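Local structure of G-protein interacting protein 1 (Dictyostelium discoideum, 5Z1N) at residues Glu108-Leu113 against Gln123-Thr128; Asp77-Tyr82 against Val93-Ala98. The protein probably binds heterotrimeric G proteins through their beta/gamma subunits and holds them in the cytosol during chemotaxis, its C-terminal helical region enclosing phospholipid. All coordinates share one frame; numbering follows the deposited sequence.

Contact 1: residues Glu108-Leu113 against Gln123-Thr128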
ATOM      1  N   GLU A 108       3.704 -12.405  -1.094  1.00 10.86           N
ATOM      2  CA  GLU A 108       2.893 -13.187  -0.178  1.00  9.30           C
ATOM      3  C   GLU A 108       1.417 -12.986  -0.466  1.00 11.59           C
ATOM      4  O   GLU A 108       0.641 -13.950  -0.405  1.00 14.04           O
ATOM      5  CB  GLU A 108       3.245 -12.848   1.266  1.00 10.53           C
ATOM      6  CG  GLU A 108       4.621 -13.361   1.665  1.00 14.20           C
ATOM      7  CD  GLU A 108       4.848 -14.810   1.252  1.00 18.59           C
ATOM      8  OE1 GLU A 108       3.939 -15.645   1.449  1.00 18.32           O
ATOM      9  OE2 GLU A 108       5.940 -15.113   0.723  1.00 29.25           O
ATOM     10  N   THR A 109       1.024 -11.775  -0.868  1.00  8.64           N
ATOM     11  CA  THR A 109      -0.369 -11.585  -1.239  1.00  7.81           C
ATOM     12  C   THR A 109      -0.714 -12.470  -2.426  1.00  7.71           C
ATOM     13  O   THR A 109      -1.764 -13.127  -2.435  1.00 11.50           O
ATOM     14  CB  THR A 109      -0.652 -10.113  -1.539  1.00  9.27           C
ATOM     15  OG1 THR A 109      -0.385  -9.334  -0.367  1.00 10.47           O
ATOM     16  CG2 THR A 109      -2.116  -9.917  -1.924  1.00  9.74           C
ATOM     17  N   VAL A 110       0.198 -12.566  -3.400  1.00  8.45           N
ATOM     18  CA  VAL A 110      -0.033 -13.462  -4.528  1.00  6.37           C
ATOM     19  C   VAL A 110      -0.246 -14.877  -4.013  1.00 10.89           C
ATOM     20  O   VAL A 110      -1.243 -15.539  -4.340  1.00  9.54           O
ATOM     21  CB  VAL A 110       1.138 -13.387  -5.524  1.00  6.96           C
ATOM     22  CG1 VAL A 110       1.134 -14.596  -6.449  1.00  6.03           C
ATOM     23  CG2 VAL A 110       1.058 -12.098  -6.337  1.00  7.88           C
ATOM     24  N   THR A 111       0.644 -15.324  -3.125  1.00 11.44           N
ATOM     25  CA  THR A 111       0.518 -16.673  -2.595  1.00 12.30           C
ATOM     26  C   THR A 111      -0.800 -16.829  -1.855  1.00 14.51           C
ATOM     27  O   THR A 111      -1.462 -17.868  -1.959  1.00 18.99           O
ATOM     28  CB  THR A 111       1.704 -16.986  -1.685  1.00 13.14           C
ATOM     29  OG1 THR A 111       2.907 -16.989  -2.465  1.00 12.03           O
ATOM     30  CG2 THR A 111       1.526 -18.347  -1.016  1.00 15.54           C
ATOM     31  N   LEU A 112      -1.229 -15.776  -1.159  1.00 11.06           N
ATOM     32  CA  LEU A 112      -2.465 -15.866  -0.399  1.00 13.90           C
ATOM     33  C   LEU A 112      -3.667 -16.030  -1.317  1.00 18.27           C
ATOM     34  O   LEU A 112      -4.622 -16.735  -0.975  1.00 13.27           O
ATOM     35  CB  LEU A 112      -2.632 -14.628   0.478  1.00 14.67           C
ATOM     36  CG  LEU A 112      -3.549 -14.771   1.688  1.00 26.84           C
ATOM     37  CD1 LEU A 112      -3.016 -15.833   2.632  1.00 17.99           C
ATOM     38  CD2 LEU A 112      -3.688 -13.436   2.399  1.00 16.56           C
ATOM     39  N   LEU A 113      -3.641 -15.399  -2.491  1.00 11.50           N
ATOM     40  CA  LEU A 113      -4.856 -15.281  -3.283  1.00  8.47           C
ATOM     41  C   LEU A 113      -4.854 -16.172  -4.511  1.00 15.02           C
ATOM     42  O   LEU A 113      -5.843 -16.182  -5.256  1.00 12.85           O
ATOM     43  CB  LEU A 113      -5.086 -13.819  -3.683  1.00 13.04           C
ATOM     44  CG  LEU A 113      -5.513 -12.944  -2.500  1.00 15.67           C
ATOM     45  CD1 LEU A 113      -5.618 -11.482  -2.900  1.00 17.02           C
ATOM     46  CD2 LEU A 113      -6.826 -13.443  -1.899  1.00 17.40           C
ATOM     47  N   GLN A 123      -2.065 -11.130 -11.775  1.00  9.88           N
ATOM     48  CA  GLN A 123      -1.293 -10.087 -12.441  1.00 13.02           C
ATOM     49  C   GLN A 123      -1.720  -8.708 -11.958  1.00 10.13           C
ATOM     50  O   GLN A 123      -0.892  -7.798 -11.849  1.00 10.66           O
ATOM     51  CB  GLN A 123      -1.451 -10.187 -13.958  1.00 13.44           C
ATOM     52  CG  GLN A 123      -0.662  -9.125 -14.727  1.00 12.54           C
ATOM     53  CD  GLN A 123      -0.956  -9.122 -16.223  1.00 38.57           C
ATOM     54  OE1 GLN A 123      -2.103  -8.962 -16.647  1.00 22.28           O
ATOM     55  NE2 GLN A 123       0.087  -9.294 -17.028  1.00 25.02           N
ATOM     56  N   LEU A 124      -3.011  -8.535 -11.672  1.00  8.39           N
ATOM     57  CA  LEU A 124      -3.473  -7.276 -11.097  1.00 14.25           C
ATOM     58  C   LEU A 124      -2.796  -7.005  -9.758  1.00 10.30           C
ATOM     59  O   LEU A 124      -2.365  -5.876  -9.489  1.00  9.83           O
ATOM     60  CB  LEU A 124      -4.995  -7.300 -10.947  1.00 10.79           C
ATOM     61  CG  LEU A 124      -5.720  -6.059 -10.420  1.00 21.47           C
ATOM     62  CD1 LEU A 124      -7.071  -5.923 -11.106  1.00 28.52           C
ATOM     63  CD2 LEU A 124      -5.899  -6.111  -8.904  1.00 16.33           C
ATOM     64  N   ILE A 125      -2.694  -8.029  -8.904  1.00  8.00           N
ATOM     65  CA  ILE A 125      -1.958  -7.871  -7.651  1.00 12.94           C
ATOM     66  C   ILE A 125      -0.536  -7.406  -7.930  1.00 10.97           C
ATOM     67  O   ILE A 125      -0.041  -6.446  -7.319  1.00  8.20           O
ATOM     68  CB  ILE A 125      -1.961  -9.183  -6.850  1.00  8.32           C
ATOM     69  CG1 ILE A 125      -3.381  -9.573  -6.452  1.00  7.97           C
ATOM     70  CG2 ILE A 125      -1.078  -9.048  -5.613  1.00  8.92           C
ATOM     71  CD1 ILE A 125      -3.460 -10.945  -5.846  1.00  9.46           C
ATOM     72  N   ARG A 126       0.140  -8.076  -8.872  1.00  9.14           N
ATOM     73  CA  ARG A 126       1.531  -7.744  -9.173  1.00  9.64           C
ATOM     74  C   ARG A 126       1.674  -6.303  -9.648  1.00  9.58           C
ATOM     75  O   ARG A 126       2.563  -5.574  -9.193  1.00  9.66           O
ATOM     76  CB  ARG A 126       2.091  -8.710 -10.220  1.00 12.81           C
ATOM     77  CG  ARG A 126       2.293 -10.129  -9.712  1.00 10.99           C
ATOM     78  CD  ARG A 126       3.234 -10.912 -10.620  1.00 16.44           C
ATOM     79  NE  ARG A 126       2.826 -10.833 -12.020  1.00 19.66           N
ATOM     80  CZ  ARG A 126       2.051 -11.727 -12.626  1.00 33.34           C
ATOM     81  NH1 ARG A 126       1.597 -12.780 -11.954  1.00 21.49           N
ATOM     82  NH2 ARG A 126       1.730 -11.568 -13.905  1.00 19.87           N
ATOM     83  N   ASN A 127       0.814  -5.875 -10.577  1.00  8.70           N
ATOM     84  CA  ASN A 127       0.917  -4.518 -11.111  1.00 10.71           C
ATOM     85  C   ASN A 127       0.625  -3.480 -10.036  1.00  7.06           C
ATOM     86  O   ASN A 127       1.298  -2.440  -9.963  1.00  8.63           O
ATOM     87  CB  ASN A 127      -0.040  -4.336 -12.288  1.00 12.66           C
ATOM     88  CG  ASN A 127       0.430  -5.046 -13.539  1.00 14.12           C
ATOM     89  OD1 ASN A 127       1.620  -5.318 -13.703  1.00 20.61           O
ATOM     90  ND2 ASN A 127      -0.504  -5.339 -14.436  1.00 16.67           N
ATOM     91  N   THR A 128      -0.376  -3.746  -9.196  1.00  8.35           N
ATOM     92  CA  THR A 128      -0.742  -2.796  -8.154  1.00 10.82           C
ATOM     93  C   THR A 128       0.394  -2.621  -7.155  1.00  8.26           C
ATOM     94  O   THR A 128       0.825  -1.493  -6.879  1.00  7.25           O
ATOM     95  CB  THR A 128      -2.019  -3.259  -7.458  1.00 10.45           C
ATOM     96  OG1 THR A 128      -3.066  -3.365  -8.428  1.00 12.59           O
ATOM     97  CG2 THR A 128      -2.432  -2.274  -6.379  1.00 16.94           C
TER
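Ile125 reaches across to Thr109, Val110 and Leu113, joining two neighbouring, nearly antiparallel helices of the all-helical TNFAIP8-like fold. The axes of the short segments run at 163° and come within 9.7 Å, and no hydrogen bond spans them, so the contact is apolar packing. The two branches of Ile125 divide the work. CG2, anti to the backbone N, meets Val110 CG2 at 3.8 Å and Thr109 CG2 at 3.9 Å. The other branch, extended through CG1 (chi2 172°), carries CD1 to Leu113, where it lies 3.7 Å from Leu113 CD1 and also touches Leu113 CB. The side chains cross obliquely, meeting mostly through their methyl ends. Ile125 also touches Phe117 of the intervening loop. An alanine in place of Ile125 would probably open a gap between the helices, leaving the methyls of Thr109 and Val110 and the end of Leu113 without their shared partner. Thr109 turns its methyl to Ile125 while OG1, beside its own backbone N, bonds to the carbonyl O of Ala105; its side chain is also about 4 Å from the bound phosphatidylethanolamine, placing this packing next to the lipid. At the more exposed margin, the aliphatic part of Arg126 borders Val110; its chain bends at chi3, and Gln123 CA lies off-centre against one face of the guanidinium. Val110 CG2 is thus touched by both Ile125 and Arg126, with Arg126 CG 4.1 Å away.

Contact 2: residues Asp77-Tyr82 against Val93-Ala98; sequences DRAFRY and VILEKA
Ala79 packs against Ile94 and Leu95 where the end of helix 59-81 lies beside the start of helix 92-113. With only a methyl at Ala79, the backbones come close: the CA atoms of Ala79 and Ile94 are 6.0 Å apart. Ile94 has CG1 anti to its carbonyl carbon (chi1 -57°) and CG2 anti to its backbone N, and the two branches serve different partners. CG2 sits 3.7 Å from Ala79 CB, equally near Ala79 N, and also borders Arg78 CB. Continuing the other branch, CD1 stands anti to CA (chi2 176°) and reaches the ring of Tyr82, 4.0 Å from CE2. The two side chains cross at about a right angle, the methyl approaching the ring obliquely beside CD2 and CE2. One face of that ring is covered by Arg81 CD, 3.3 Å above its centre. Leu95 leaves its helix beside the contact but bends its end inward, setting CD2 3.5 Å from Ala79 CB, so the alanine methyl is touched by two residues of the facing helix. Leu95 also meets Leu135 and Phe138 of helix 135-144, which joins this packing to a third helix. Toward solvent, Arg78 is extended from CG to NE, and its NH1 comes 5.6 Å from Lys97 NZ; the like charges would probably repel mildly. Ala79 O accepts a hydrogen bond from Trp142 NE1, tying the end of helix 59-81 to helix 135-144. The two consecutive helices, their segment axes 9.0 Å apart and running nearly antiparallel at 156°, form a helical hairpin of the TNFAIP8-like bundle.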
ATOM      1  N   ASP A  77       7.991   5.545   7.136  1.00  8.69           N
ATOM      2  CA  ASP A  77       8.011   6.457   8.272  1.00  7.35           C
ATOM      3  C   ASP A  77       9.416   6.996   8.491  1.00  8.19           C
ATOM      4  O   ASP A  77       9.615   8.213   8.607  1.00 11.39           O
ATOM      5  CB  ASP A  77       7.488   5.760   9.524  1.00 11.58           C
ATOM      6  CG  ASP A  77       7.313   6.715  10.687  1.00 17.82           C
ATOM      7  OD1 ASP A  77       7.841   6.419  11.779  1.00 17.67           O
ATOM      8  OD2 ASP A  77       6.662   7.767  10.506  1.00 14.58           O
ATOM      9  N   ARG A  78      10.415   6.105   8.471  1.00 12.12           N
ATOM     10  CA  ARG A  78      11.792   6.553   8.648  1.00 12.18           C
ATOM     11  C   ARG A  78      12.147   7.591   7.598  1.00 10.60           C
ATOM     12  O   ARG A  78      12.644   8.678   7.921  1.00  8.10           O
ATOM     13  CB  ARG A  78      12.752   5.364   8.575  1.00 10.72           C
ATOM     14  CG  ARG A  78      12.579   4.352   9.694  1.00 21.02           C
ATOM     15  CD  ARG A  78      13.662   3.295   9.631  1.00 18.21           C
ATOM     16  NE  ARG A  78      13.529   2.299  10.690  1.00 13.02           N
ATOM     17  CZ  ARG A  78      14.242   1.181  10.749  1.00 20.98           C
ATOM     18  NH1 ARG A  78      15.139   0.915   9.807  1.00 17.85           N
ATOM     19  NH2 ARG A  78      14.058   0.327  11.747  1.00 22.62           N
ATOM     20  N   ALA A  79      11.837   7.295   6.331  1.00  6.62           N
ATOM     21  CA  ALA A  79      12.186   8.237   5.281  1.00  7.97           C
ATOM     22  C   ALA A  79      11.387   9.518   5.428  1.00  8.45           C
ATOM     23  O   ALA A  79      11.905  10.610   5.158  1.00  6.59           O
ATOM     24  CB  ALA A  79      11.961   7.612   3.907  1.00  5.50           C
ATOM     25  N   PHE A  80      10.144   9.408   5.898  1.00  5.73           N
ATOM     26  CA  PHE A  80       9.349  10.611   6.044  1.00  6.49           C
ATOM     27  C   PHE A  80       9.913  11.526   7.116  1.00  6.89           C
ATOM     28  O   PHE A  80       9.624  12.727   7.096  1.00  8.74           O
ATOM     29  CB  PHE A  80       7.894  10.272   6.357  1.00  7.38           C
ATOM     30  CG  PHE A  80       6.999  11.476   6.378  1.00 14.63           C
ATOM     31  CD1 PHE A  80       6.712  12.158   5.207  1.00  9.38           C
ATOM     32  CD2 PHE A  80       6.467  11.945   7.570  1.00 16.21           C
ATOM     33  CE1 PHE A  80       5.900  13.279   5.222  1.00 11.69           C
ATOM     34  CE2 PHE A  80       5.653  13.064   7.590  1.00  9.38           C
ATOM     35  CZ  PHE A  80       5.370  13.731   6.416  1.00 15.67           C
ATOM     36  N   ARG A  81      10.734  10.998   8.032  1.00 11.74           N
ATOM     37  CA  ARG A  81      11.371  11.882   9.005  1.00 14.73           C
ATOM     38  C   ARG A  81      12.251  12.913   8.308  1.00 14.09           C
ATOM     39  O   ARG A  81      12.436  14.023   8.823  1.00 12.00           O
ATOM     40  CB  ARG A  81      12.181  11.064  10.015  1.00 11.70           C
ATOM     41  CG  ARG A  81      12.932  11.899  11.058  1.00 15.43           C
ATOM     42  CD  ARG A  81      14.385  12.100  10.653  1.00 16.93           C
ATOM     43  NE  ARG A  81      15.157  12.870  11.625  1.00 19.47           N
ATOM     44  CZ  ARG A  81      15.263  14.194  11.607  1.00 26.17           C
ATOM     45  NH1 ARG A  81      15.992  14.813  12.525  1.00 24.50           N
ATOM     46  NH2 ARG A  81      14.632  14.900  10.679  1.00 14.04           N
ATOM     47  N   TYR A  82      12.777  12.579   7.131  1.00  8.41           N
ATOM     48  CA  TYR A  82      13.639  13.476   6.376  1.00 11.92           C
ATOM     49  C   TYR A  82      12.917  14.158   5.225  1.00 11.12           C
ATOM     50  O   TYR A  82      13.554  14.887   4.458  1.00 10.77           O
ATOM     51  CB  TYR A  82      14.861  12.715   5.850  1.00  8.31           C
ATOM     52  CG  TYR A  82      15.625  12.005   6.941  1.00  7.89           C
ATOM     53  CD1 TYR A  82      16.534  12.691   7.738  1.00  8.71           C
ATOM     54  CD2 TYR A  82      15.419  10.652   7.193  1.00 11.50           C
ATOM     55  CE1 TYR A  82      17.231  12.042   8.750  1.00 14.14           C
ATOM     56  CE2 TYR A  82      16.109   9.997   8.197  1.00 19.90           C
ATOM     57  CZ  TYR A  82      17.011  10.696   8.973  1.00 20.77           C
ATOM     58  OH  TYR A  82      17.688  10.041   9.975  1.00 30.14           O
ATOM     59  N   VAL A  93      18.631   4.632   0.371  1.00 14.97           N
ATOM     60  CA  VAL A  93      18.951   3.500   1.237  1.00 10.17           C
ATOM     61  C   VAL A  93      17.775   3.154   2.143  1.00 14.41           C
ATOM     62  O   VAL A  93      17.545   1.979   2.448  1.00 20.38           O
ATOM     63  CB  VAL A  93      20.232   3.787   2.047  1.00 32.98           C
ATOM     64  CG1 VAL A  93      20.046   5.001   2.950  1.00 37.14           C
ATOM     65  CG2 VAL A  93      20.643   2.562   2.854  1.00 33.90           C
ATOM     66  N   ILE A  94      17.000   4.156   2.568  1.00 11.40           N
ATOM     67  CA  ILE A  94      15.789   3.867   3.330  1.00 11.74           C
ATOM     68  C   ILE A  94      14.658   3.461   2.398  1.00 10.92           C
ATOM     69  O   ILE A  94      13.986   2.442   2.609  1.00 10.28           O
ATOM     70  CB  ILE A  94      15.382   5.077   4.192  1.00 14.44           C
ATOM     71  CG1 ILE A  94      16.512   5.489   5.137  1.00 12.87           C
ATOM     72  CG2 ILE A  94      14.116   4.759   4.974  1.00 13.14           C
ATOM     73  CD1 ILE A  94      16.201   6.740   5.949  1.00 14.45           C
ATOM     74  N   LEU A  95      14.439   4.248   1.342  1.00 10.76           N
ATOM     75  CA  LEU A  95      13.275   4.024   0.495  1.00 10.63           C
ATOM     76  C   LEU A  95      13.360   2.669  -0.189  1.00  6.90           C
ATOM     77  O   LEU A  95      12.352   1.957  -0.311  1.00  8.66           O
ATOM     78  CB  LEU A  95      13.150   5.153  -0.530  1.00  6.98           C
ATOM     79  CG  LEU A  95      12.719   6.514   0.032  1.00 10.62           C
ATOM     80  CD1 LEU A  95      12.747   7.583  -1.052  1.00 13.04           C
ATOM     81  CD2 LEU A  95      11.330   6.421   0.649  1.00  8.32           C
ATOM     82  N   GLU A  96      14.566   2.283  -0.612  1.00  8.83           N
ATOM     83  CA  GLU A  96      14.757   0.965  -1.199  1.00  9.63           C
ATOM     84  C   GLU A  96      14.240  -0.122  -0.271  1.00 11.31           C
ATOM     85  O   GLU A  96      13.521  -1.029  -0.708  1.00  9.59           O
ATOM     86  CB  GLU A  96      16.234   0.737  -1.518  1.00 15.20           C
ATOM     87  CG  GLU A  96      16.497  -0.504  -2.345  1.00 22.87           C
ATOM     88  CD  GLU A  96      17.832  -0.452  -3.056  1.00 51.85           C
ATOM     89  OE1 GLU A  96      18.687   0.369  -2.654  1.00 42.98           O
ATOM     90  OE2 GLU A  96      18.022  -1.229  -4.017  1.00 41.86           O
ATOM     91  N   LYS A  97      14.563  -0.028   1.023  1.00 11.73           N
ATOM     92  CA  LYS A  97      14.088  -1.044   1.953  1.00  9.16           C
ATOM     93  C   LYS A  97      12.569  -1.083   1.971  1.00  8.52           C
ATOM     94  O   LYS A  97      11.970  -2.164   1.881  1.00 14.18           O
ATOM     95  CB  LYS A  97      14.655  -0.794   3.350  1.00  9.83           C
ATOM     96  CG  LYS A  97      16.136  -1.124   3.442  1.00 19.26           C
ATOM     97  CD  LYS A  97      16.646  -1.103   4.870  1.00 17.68           C
ATOM     98  CE  LYS A  97      18.093  -1.578   4.931  1.00 24.21           C
ATOM     99  NZ  LYS A  97      18.538  -1.814   6.332  1.00 32.23           N
ATOM    100  N   ALA A  98      11.928   0.092   2.007  1.00  6.54           N
ATOM    101  CA  ALA A  98      10.476   0.135   1.887  1.00  6.03           C
ATOM    102  C   ALA A  98      10.028  -0.622   0.647  1.00  6.59           C
ATOM    103  O   ALA A  98       9.191  -1.534   0.723  1.00  8.51           O
ATOM    104  CB  ALA A  98       9.987   1.583   1.843  1.00  7.72           C
TER

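In the fold
From the N terminus, helices 4-8, 12-28 and 31-53 come before either contact. Contact 2 closes first: the chain leaves helix 59-81, passes through a ten-residue connection between the segments, and returns at the start of helix 92-113. That same helix then carries the chain to contact 1, where its end meets helix 119-132 after a nine-residue connection. The two closures therefore follow in series, neither crossing nor enclosing the other. Their centres are 24 Å apart and their nearest atoms about 11 Å, so helix 92-113 links them without direct touch, joining helices 59-81 and 119-132 within one TNFAIP8-like region around bound lipid.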